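Local coordinates for protein-L-isoaspartate(D-aspartate) O-methyltransferase (Sulfolobus tokodaii, PDB 1VBF) that probably methylates L-isoaspartyl residues of damaged proteins with S-adenosyl-L-methionine as methyl donor, a step in their repair or degradation, at residues A1-R9 with Y36-A44. Sequence-based numbering, arbitrary orientation.
Sequences ASEKEEILR and YAYAHTHEA. Unlike the reference sequence in segment 1-9: Ala-1 (reference Met).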
# COMPACT_ATOMS: atom_id res chain seq x y z
N ALA B 1 -26.63 3.98 -32.97
CA ALA B 1 -25.58 4.91 -33.52
C ALA B 1 -25.60 6.29 -32.83
O ALA B 1 -25.95 7.31 -33.45
CB ALA B 1 -25.79 5.06 -35.05
N SER B 2 -25.22 6.34 -31.55
CA SER B 2 -25.23 7.59 -30.81
C SER B 2 -23.86 8.22 -30.82
O SER B 2 -23.69 9.38 -31.21
CB SER B 2 -25.68 7.36 -29.37
OG SER B 2 -25.64 8.55 -28.60
N GLU B 3 -22.87 7.46 -30.38
CA GLU B 3 -21.51 7.96 -30.35
C GLU B 3 -20.81 7.55 -31.63
O GLU B 3 -19.62 7.78 -31.79
CB GLU B 3 -20.77 7.42 -29.14
CG GLU B 3 -21.37 7.89 -27.83
CD GLU B 3 -20.63 7.40 -26.61
OE1 GLU B 3 -19.42 7.70 -26.48
OE2 GLU B 3 -21.27 6.72 -25.76
N LYS B 4 -21.59 6.96 -32.53
CA LYS B 4 -21.08 6.49 -33.80
C LYS B 4 -20.45 7.60 -34.66
O LYS B 4 -19.33 7.44 -35.18
CB LYS B 4 -22.19 5.76 -34.57
CG LYS B 4 -21.73 5.05 -35.84
CD LYS B 4 -22.87 4.24 -36.45
CE LYS B 4 -22.37 3.25 -37.52
NZ LYS B 4 -22.63 3.64 -38.95
N GLU B 5 -21.18 8.71 -34.81
CA GLU B 5 -20.71 9.86 -35.58
C GLU B 5 -19.47 10.50 -34.93
O GLU B 5 -18.57 10.92 -35.64
CB GLU B 5 -21.84 10.89 -35.74
CG GLU B 5 -21.53 12.11 -36.63
CD GLU B 5 -20.64 13.20 -35.96
OE1 GLU B 5 -20.72 13.39 -34.71
OE2 GLU B 5 -19.89 13.89 -36.69
N GLU B 6 -19.42 10.56 -33.60
CA GLU B 6 -18.24 11.13 -32.92
C GLU B 6 -16.99 10.35 -33.37
O GLU B 6 -15.98 10.93 -33.79
CB GLU B 6 -18.28 10.96 -31.40
CG GLU B 6 -19.50 11.41 -30.63
CD GLU B 6 -19.27 11.36 -29.10
OE1 GLU B 6 -18.51 12.22 -28.58
OE2 GLU B 6 -19.82 10.46 -28.42
N ILE B 7 -17.08 9.02 -33.25
CA ILE B 7 -15.99 8.13 -33.58
C ILE B 7 -15.61 8.16 -35.05
O ILE B 7 -14.42 8.13 -35.37
CB ILE B 7 -16.33 6.67 -33.18
CG1 ILE B 7 -16.70 6.60 -31.70
CG2 ILE B 7 -15.12 5.78 -33.41
CD1 ILE B 7 -16.94 5.22 -31.20
N LEU B 8 -16.62 8.22 -35.92
CA LEU B 8 -16.41 8.23 -37.36
C LEU B 8 -15.68 9.48 -37.82
O LEU B 8 -14.83 9.43 -38.70
CB LEU B 8 -17.76 8.14 -38.07
CG LEU B 8 -17.86 7.63 -39.51
CD1 LEU B 8 -19.31 7.75 -39.95
CD2 LEU B 8 -16.98 8.44 -40.43
N ARG B 9 -16.01 10.61 -37.21
CA ARG B 9 -15.40 11.89 -37.54
C ARG B 9 -13.87 11.84 -37.35
O ARG B 9 -13.10 12.42 -38.13
CB ARG B 9 -15.98 12.97 -36.61
CG ARG B 9 -16.33 14.26 -37.29
CD ARG B 9 -16.63 15.36 -36.28
NE ARG B 9 -15.41 15.91 -35.66
CZ ARG B 9 -15.37 16.99 -34.88
NH1 ARG B 9 -16.49 17.65 -34.60
NH2 ARG B 9 -14.22 17.41 -34.39
N TYR B 36 -25.27 -1.45 -26.33
CA TYR B 36 -23.93 -0.88 -26.29
C TYR B 36 -23.27 -0.88 -27.65
O TYR B 36 -22.09 -0.62 -27.75
CB TYR B 36 -23.03 -1.64 -25.31
CG TYR B 36 -23.44 -1.55 -23.86
CD1 TYR B 36 -24.52 -2.28 -23.38
CD2 TYR B 36 -22.75 -0.73 -22.97
CE1 TYR B 36 -24.90 -2.21 -22.05
CE2 TYR B 36 -23.11 -0.66 -21.62
CZ TYR B 36 -24.19 -1.40 -21.17
OH TYR B 36 -24.56 -1.35 -19.85
N ALA B 37 -24.02 -1.18 -28.70
CA ALA B 37 -23.43 -1.18 -30.03
C ALA B 37 -22.71 0.16 -30.30
O ALA B 37 -21.55 0.19 -30.75
CB ALA B 37 -24.51 -1.42 -31.07
N TYR B 38 -23.39 1.26 -30.03
CA TYR B 38 -22.80 2.56 -30.28
C TYR B 38 -23.00 3.57 -29.15
O TYR B 38 -22.99 4.80 -29.38
CB TYR B 38 -23.29 3.09 -31.63
CG TYR B 38 -22.88 2.19 -32.77
CD1 TYR B 38 -23.70 1.14 -33.19
CD2 TYR B 38 -21.64 2.36 -33.41
CE1 TYR B 38 -23.29 0.27 -34.21
CE2 TYR B 38 -21.23 1.48 -34.43
CZ TYR B 38 -22.06 0.44 -34.83
OH TYR B 38 -21.64 -0.44 -35.81
N ALA B 39 -23.16 3.05 -27.93
CA ALA B 39 -23.34 3.87 -26.72
C ALA B 39 -22.42 3.34 -25.62
O ALA B 39 -22.23 2.12 -25.51
CB ALA B 39 -24.78 3.83 -26.28
N HIS B 40 -21.87 4.22 -24.79
CA HIS B 40 -20.96 3.81 -23.71
C HIS B 40 -19.70 3.31 -24.36
O HIS B 40 -19.00 2.43 -23.87
CB HIS B 40 -21.60 2.72 -22.86
CG HIS B 40 -22.84 3.19 -22.18
ND1 HIS B 40 -22.82 4.10 -21.14
CD2 HIS B 40 -24.15 2.99 -22.47
CE1 HIS B 40 -24.05 4.43 -20.82
NE2 HIS B 40 -24.88 3.78 -21.62
N THR B 41 -19.42 3.93 -25.49
CA THR B 41 -18.29 3.62 -26.33
C THR B 41 -16.91 3.47 -25.67
O THR B 41 -15.97 2.93 -26.28
CB THR B 41 -18.29 4.66 -27.45
OG1 THR B 41 -19.04 4.13 -28.54
CG2 THR B 41 -16.92 5.03 -27.89
N HIS B 42 -16.78 3.91 -24.43
CA HIS B 42 -15.50 3.84 -23.74
C HIS B 42 -15.38 2.65 -22.81
O HIS B 42 -14.34 2.44 -22.21
CB HIS B 42 -15.23 5.14 -22.96
CG HIS B 42 -14.94 6.33 -23.83
ND1 HIS B 42 -15.93 7.05 -24.46
CD2 HIS B 42 -13.77 6.91 -24.19
CE1 HIS B 42 -15.38 8.02 -25.17
NE2 HIS B 42 -14.07 7.96 -25.03
N GLU B 43 -16.43 1.85 -22.69
CA GLU B 43 -16.34 0.70 -21.81
C GLU B 43 -16.09 -0.62 -22.54
O GLU B 43 -16.47 -0.80 -23.69
CB GLU B 43 -17.61 0.54 -21.02
CG GLU B 43 -18.03 1.73 -20.28
CD GLU B 43 -19.35 1.46 -19.59
OE1 GLU B 43 -19.40 0.54 -18.75
OE2 GLU B 43 -20.33 2.17 -19.91
N ALA B 44 -15.47 -1.56 -21.83
CA ALA B 44 -15.19 -2.89 -22.35
C ALA B 44 -16.40 -3.70 -21.96
O ALA B 44 -16.87 -3.57 -20.84
CB ALA B 44 -13.94 -3.47 -21.71
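The aliphatic chain of Lys-4 lies along one face of the Tyr-38 ring, both side chains running the same way. Lys-4 CD sits 4.0 Å from the Tyr-38 ring centroid, 20° off the normal, a CH-pi contact displaced toward the CD2–CE2 rim. CG leaves anti to the backbone N (chi1 -172°), bringing the chain alongside the ring, and chi2 and chi3, both near trans, keep it extended until it bends at chi4. Lysine suits this place because its methylenes pack on an aromatic face while the ammonium reaches past it to the carbonyl of Asn-21; tyrosine offers a ring and a hydroxyl oxygen that accepts from the backbone N-H of Arg-25.

Glu-3 occupies the N-cap position of the helix and joins the loop twice. Glu-3 N donates to Tyr-38 O at 2.8 Å, almost in line with the carbonyl. Its carboxylate reaches the type I turn 40–43, where Glu-3 OE2 accepts from His-40 N at 2.7 Å, on the syn side but 33° out of the carboxylate plane. Thr-41 N adds a weak bond to the same oxygen. A long acidic side chain matches these neighbouring amides. OE1 comes near the ring edge of His-42, whose charge, if any, would probably be stabilised there.

Ile-7 CD1 meets Thr-41 CG2 tip to tip: isoleucine's apolar end suits this buried spot, and threonine offers it a methyl. Ile-7 also packs on Leu-56 and Ile-60, and Thr-41 bonds through its backbone to Asn-57, so helix 4–10 and the loop before strand 45–48 both rest on helix 56–65, structural packing outside the seven-stranded sheet of the Rossmann-like methyltransferase fold.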